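Local atomic coordinates of tubulin-like protein CetZ2 (Haloferax volcanii, PDB entry 4B45), a protein that binds GTP, belongs to the tubulin/FtsZ-like GTPases of the archaeal cytoskeleton and takes part in controlling cell shape. Residues D164-R169 with S322-S327; S149-A154 with R331-I336. All coordinates share one frame; numbering follows the deposited sequence.

How the interactions relate
Both contacts bring helix 323-340, the last helix of the modelled chain, up against the nucleotide-binding part of the protein; only interaction 1 is bonded. Interaction 1 takes its first turn, where Arg324 meets the loop after strand 159-164; interaction 2 takes a stretch further along, where Arg333 comes beside Lys151 of helix 140-156. Their centres are about 14 Å apart. Interaction 1 adjoins the nucleotide pocket: Asn165 binds the guanine, and the side chain of Asp166 is about 6 Å from that of Glu138, another GTP-binding residue. Interaction 2 lies away from the nucleotide, at the surface. The first is a bonded charge pair, whereas the second brings two like charges together.

Interaction 1: D164-R169 with S322-S327; sequences DNDAFR and SERVES. With GSP (5'-guanosine-diphosphate-monothiophosphate), chain C.
Asp164 OD1 is gripped from opposite faces of its carboxylate: Arg324 NH2 donates to it across the contact at 2.6 Å, and Asp166 N bonds to it at 3.2 Å, closing an Asx turn. The turn begins at the last residue of strand 159-164 in the Rossmann-like GTPase domain of the tubulin/FtsZ fold, whereas Arg324 stands in the first turn of helix 323-340. Arginine suits this place because it can bind side-on, and its NE donates to Asp164 OD2 at 2.9 Å. Both oxygens sit at the guanidinium edge, but the two flat groups are turned 48° apart, which brings the donors in from above the carboxylate plane. With CG anti to the backbone N (chi1 -178°), Asp164 directs its carboxylate at the helix. Arg324 NH2 also donates to Pro134 O. Asp166 OD2, bonded chiefly to Ala136 N, stands 3.8 Å from Arg324 NH2 and adds a long salt bridge by charge alone. Replacing Asp164 with alanine would probably leave Arg324 NE without its acceptor, deprive Asp166 N of its turn bond and so disturb the loop bearing Asn165. That residue faces the nucleotide, and its amide suits a guanine by both accepting and donating: Asn165 OD1 takes a bond from GSP N2 at 3.1 Å, and Asn165 ND2 gives one to GSP N3 at 3.3 Å.

Interaction 2: S149-A154 with R331-I336; sequences SLKTVA and RAREAI
Lys151 and Arg333 reach from two neighbouring helices and cross at about a right angle, the end of the lysine coming up to one terminal nitrogen of the guanidinium. Helix 140-156, which carries Lys151, is the connection of a beta-alpha-beta crossover between the parallel strands 127-133 and 159-164 of the GTPase domain; helix 323-340, which carries Arg333, packs beside it. The lysine chain runs extended beyond CG, and its start is twisted well away from a staggered position (chi1 -127°). The arginine is likewise extended from CG to NE, and although its CB does not point at the other helix, its length carries the end of the side chain nearer. Lys151 CE lies in the guanidinium plane, at its edge, 3.6 Å from Arg333 NH2, while the ammonium group stands obliquely to that plane. Both nitrogens are donors, so the pair is not hydrogen-bonded, and the approach of two positive charges is likely to be unfavourable unless solvent and ions screen it. Both residues are exposed and touch a crystal neighbour, so their exact poses may owe something to the lattice. Long, flexible charged chains suit such a surface position, where their ends can probably be hydrated. The helices also pack directly, Ala335 on Ala140 and Val144, and Ile336 on Val144 and the side chain of Arg148. On helix 140-156, Leu150 packs on Leu162 and Val153 on Val160, both of strand 159-164. One residue pair makes the contact between the two segments, and its closest atoms are Lys151 NZ and Arg333 NH2, 3.3 Å apart.

Interaction 1: D164-R169 with S322-S327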
# COMPACT_ATOMS: atom_id res chain seq x y z
N ASP A 164 -5.34 6.75 0.15
CA ASP A 164 -6.23 7.85 -0.22
C ASP A 164 -5.44 8.95 -0.95
O ASP A 164 -4.60 9.62 -0.35
CB ASP A 164 -6.89 8.39 1.05
CG ASP A 164 -7.88 9.51 0.78
OD1 ASP A 164 -8.25 9.75 -0.40
OD2 ASP A 164 -8.31 10.14 1.76
N ASN A 165 -5.70 9.12 -2.25
CA ASN A 165 -5.01 10.15 -3.04
C ASN A 165 -5.17 11.54 -2.44
O ASN A 165 -4.26 12.36 -2.51
CB ASN A 165 -5.52 10.16 -4.49
CG ASN A 165 -4.80 9.14 -5.37
OD1 ASN A 165 -3.93 8.41 -4.89
ND2 ASN A 165 -5.18 9.08 -6.66
N ASP A 166 -6.34 11.80 -1.88
CA ASP A 166 -6.59 13.07 -1.21
C ASP A 166 -5.71 13.27 0.03
O ASP A 166 -5.57 14.40 0.49
CB ASP A 166 -8.07 13.18 -0.82
CG ASP A 166 -8.95 13.65 -1.96
OD1 ASP A 166 -8.40 14.10 -2.99
OD2 ASP A 166 -10.19 13.57 -1.82
N ALA A 167 -5.11 12.20 0.56
CA ALA A 167 -4.27 12.33 1.75
C ALA A 167 -2.89 12.89 1.41
O ALA A 167 -2.14 13.30 2.29
CB ALA A 167 -4.13 10.99 2.47
N PHE A 168 -2.55 12.90 0.12
CA PHE A 168 -1.22 13.32 -0.30
C PHE A 168 -1.32 14.42 -1.34
O PHE A 168 -1.48 14.16 -2.54
CB PHE A 168 -0.47 12.12 -0.86
CG PHE A 168 -0.36 10.99 0.11
CD1 PHE A 168 0.60 11.01 1.11
CD2 PHE A 168 -1.25 9.93 0.07
CE1 PHE A 168 0.70 9.97 2.03
CE2 PHE A 168 -1.16 8.89 1.00
CZ PHE A 168 -0.19 8.91 1.97
N ARG A 169 -1.27 15.66 -0.86
CA ARG A 169 -1.46 16.84 -1.68
C ARG A 169 -0.43 17.89 -1.31
O ARG A 169 -0.08 18.05 -0.14
CB ARG A 169 -2.85 17.43 -1.46
CG ARG A 169 -3.98 16.41 -1.45
CD ARG A 169 -5.30 17.13 -1.61
NE ARG A 169 -5.25 17.92 -2.82
CZ ARG A 169 -5.90 17.60 -3.94
NH1 ARG A 169 -6.69 16.53 -3.96
NH2 ARG A 169 -5.79 18.37 -5.02
N SER A 322 -14.00 4.53 9.93
CA SER A 322 -13.26 5.64 9.35
C SER A 322 -14.20 6.59 8.61
O SER A 322 -14.93 6.17 7.71
CB SER A 322 -12.21 5.14 8.36
OG SER A 322 -11.70 6.20 7.59
N GLU A 323 -14.17 7.86 9.00
CA GLU A 323 -15.05 8.89 8.42
C GLU A 323 -14.89 8.94 6.91
O GLU A 323 -15.87 9.06 6.17
CB GLU A 323 -14.71 10.25 9.02
CG GLU A 323 -15.91 11.09 9.42
CD GLU A 323 -15.58 12.09 10.52
OE1 GLU A 323 -14.38 12.23 10.85
OE2 GLU A 323 -16.52 12.72 11.06
N ARG A 324 -13.64 8.86 6.46
CA ARG A 324 -13.29 8.94 5.06
C ARG A 324 -13.88 7.75 4.28
O ARG A 324 -14.50 7.95 3.23
CB ARG A 324 -11.76 9.00 4.90
CG ARG A 324 -11.25 8.82 3.46
CD ARG A 324 -11.90 9.78 2.46
NE ARG A 324 -11.11 9.81 1.23
CZ ARG A 324 -11.61 9.88 -0.00
NH1 ARG A 324 -12.93 9.92 -0.21
NH2 ARG A 324 -10.79 9.90 -1.04
N VAL A 325 -13.70 6.53 4.81
CA VAL A 325 -14.31 5.35 4.19
C VAL A 325 -15.84 5.44 4.16
O VAL A 325 -16.47 5.21 3.12
CB VAL A 325 -13.88 4.03 4.89
CG1 VAL A 325 -14.62 2.83 4.29
CG2 VAL A 325 -12.39 3.83 4.72
N GLU A 326 -16.44 5.80 5.28
CA GLU A 326 -17.89 5.91 5.34
C GLU A 326 -18.40 7.02 4.43
O GLU A 326 -19.42 6.85 3.76
CB GLU A 326 -18.34 6.16 6.78
CG GLU A 326 -17.98 5.01 7.72
CD GLU A 326 -18.08 5.41 9.18
OE1 GLU A 326 -18.09 6.63 9.46
OE2 GLU A 326 -18.16 4.51 10.04
N SER A 327 -17.70 8.14 4.40
CA SER A 327 -18.06 9.22 3.50
C SER A 327 -17.93 8.74 2.05
O SER A 327 -18.83 8.96 1.24
CB SER A 327 -17.17 10.44 3.74
OG SER A 327 -17.43 11.43 2.77
PG GSP C . -9.26 3.36 -17.39
O3B GSP C . -8.52 2.11 -16.72
S1G GSP C . -10.17 4.68 -16.08
O2G GSP C . -8.27 4.15 -18.29
O3G GSP C . -10.36 2.74 -18.16
PB GSP C . -7.40 2.14 -15.57
O1B GSP C . -6.00 1.97 -16.09
O2B GSP C . -7.69 0.98 -14.63
PA GSP C . -6.37 4.04 -13.79
O1A GSP C . -5.64 5.24 -14.34
O2A GSP C . -5.33 3.03 -13.37
O3A GSP C . -7.45 3.50 -14.78
O5' GSP C . -7.13 4.40 -12.49
C5' GSP C . -7.72 5.64 -12.27
C4' GSP C . -7.65 6.04 -10.86
O4' GSP C . -6.34 5.94 -10.39
C3' GSP C . -8.05 7.45 -10.65
O3' GSP C . -8.56 7.52 -9.38
C2' GSP C . -6.80 8.20 -10.72
O2' GSP C . -6.90 9.33 -9.93
C1' GSP C . -5.85 7.28 -10.12
N9 GSP C . -4.49 7.34 -10.63
C8 GSP C . -4.12 7.37 -11.91
N7 GSP C . -2.77 7.37 -11.98
C5 GSP C . -2.28 7.33 -10.70
C6 GSP C . -0.96 7.29 -10.18
O6 GSP C . 0.15 7.32 -11.00
N1 GSP C . -0.81 7.26 -8.83
C2 GSP C . -1.89 7.24 -8.02
N2 GSP C . -1.65 7.20 -6.57
N3 GSP C . -3.15 7.26 -8.47
C4 GSP C . -3.37 7.31 -9.84

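Interaction 2: S149-A154 with R331-I336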
# COMPACT_ATOMS: atom_id res chain seq x y z
N SER A 149 -15.44 -2.06 -6.40
CA SER A 149 -14.14 -2.70 -6.35
C SER A 149 -13.69 -2.93 -4.90
O SER A 149 -13.26 -4.03 -4.53
CB SER A 149 -13.12 -1.84 -7.09
OG SER A 149 -11.91 -2.55 -7.28
N LEU A 150 -13.78 -1.88 -4.08
CA LEU A 150 -13.37 -1.95 -2.68
C LEU A 150 -14.17 -3.02 -1.95
O LEU A 150 -13.62 -3.79 -1.16
CB LEU A 150 -13.56 -0.60 -1.97
CG LEU A 150 -13.22 -0.61 -0.47
CD1 LEU A 150 -11.80 -1.08 -0.27
CD2 LEU A 150 -13.42 0.78 0.16
N LYS A 151 -15.46 -3.07 -2.23
CA LYS A 151 -16.32 -4.07 -1.62
C LYS A 151 -15.85 -5.47 -2.00
O LYS A 151 -15.76 -6.35 -1.17
CB LYS A 151 -17.77 -3.86 -2.03
CG LYS A 151 -18.74 -3.76 -0.87
CD LYS A 151 -20.17 -3.78 -1.38
CE LYS A 151 -21.17 -4.09 -0.27
NZ LYS A 151 -22.58 -4.13 -0.75
N THR A 152 -15.52 -5.66 -3.27
CA THR A 152 -15.15 -6.99 -3.74
C THR A 152 -13.79 -7.43 -3.22
O THR A 152 -13.64 -8.55 -2.73
CB THR A 152 -15.16 -7.09 -5.27
OG1 THR A 152 -16.41 -6.63 -5.79
CG2 THR A 152 -14.93 -8.53 -5.69
N VAL A 153 -12.79 -6.56 -3.33
CA VAL A 153 -11.46 -6.93 -2.86
C VAL A 153 -11.42 -7.17 -1.35
O VAL A 153 -10.64 -7.99 -0.88
CB VAL A 153 -10.36 -5.94 -3.29
CG1 VAL A 153 -10.22 -5.93 -4.80
CG2 VAL A 153 -10.64 -4.53 -2.74
N ALA A 154 -12.25 -6.46 -0.59
CA ALA A 154 -12.27 -6.65 0.85
C ALA A 154 -12.76 -8.04 1.24
O ALA A 154 -12.49 -8.51 2.35
CB ALA A 154 -13.10 -5.59 1.54
N ARG A 331 -21.20 8.52 -0.76
CA ARG A 331 -21.36 9.27 -2.00
C ARG A 331 -21.48 8.30 -3.16
O ARG A 331 -22.23 8.53 -4.10
CB ARG A 331 -20.18 10.21 -2.23
CG ARG A 331 -19.77 11.00 -1.00
CD ARG A 331 -20.53 12.31 -0.86
NE ARG A 331 -20.27 12.97 0.43
CZ ARG A 331 -19.12 13.57 0.76
NH1 ARG A 331 -18.11 13.61 -0.10
NH2 ARG A 331 -18.99 14.13 1.95
N ALA A 332 -20.74 7.21 -3.09
CA ALA A 332 -20.78 6.20 -4.13
C ALA A 332 -22.18 5.62 -4.26
O ALA A 332 -22.68 5.44 -5.37
CB ALA A 332 -19.74 5.10 -3.85
N ARG A 333 -22.83 5.34 -3.13
CA ARG A 333 -24.19 4.80 -3.20
C ARG A 333 -25.18 5.84 -3.70
O ARG A 333 -26.18 5.51 -4.33
CB ARG A 333 -24.62 4.17 -1.86
CG ARG A 333 -24.15 2.72 -1.75
CD ARG A 333 -24.49 2.01 -0.44
NE ARG A 333 -23.70 0.78 -0.34
CZ ARG A 333 -23.82 -0.13 0.62
NH1 ARG A 333 -24.72 0.02 1.59
NH2 ARG A 333 -23.05 -1.21 0.61
N GLU A 334 -24.87 7.10 -3.45
CA GLU A 334 -25.74 8.17 -3.90
C GLU A 334 -25.60 8.38 -5.41
O GLU A 334 -26.56 8.74 -6.08
CB GLU A 334 -25.44 9.46 -3.13
CG GLU A 334 -25.94 9.43 -1.70
CD GLU A 334 -25.39 10.57 -0.87
OE1 GLU A 334 -24.67 11.42 -1.45
OE2 GLU A 334 -25.66 10.62 0.34
N ALA A 335 -24.40 8.15 -5.93
CA ALA A 335 -24.19 8.22 -7.37
C ALA A 335 -24.99 7.12 -8.06
O ALA A 335 -25.70 7.38 -9.02
CB ALA A 335 -22.72 8.10 -7.70
N ILE A 336 -24.88 5.90 -7.55
CA ILE A 336 -25.63 4.78 -8.10
C ILE A 336 -27.15 5.00 -8.07
O ILE A 336 -27.83 4.80 -9.08
CB ILE A 336 -25.27 3.46 -7.40
CG1 ILE A 336 -24.06 2.85 -8.09
CG2 ILE A 336 -26.42 2.47 -7.48
CD1 ILE A 336 -24.25 2.66 -9.57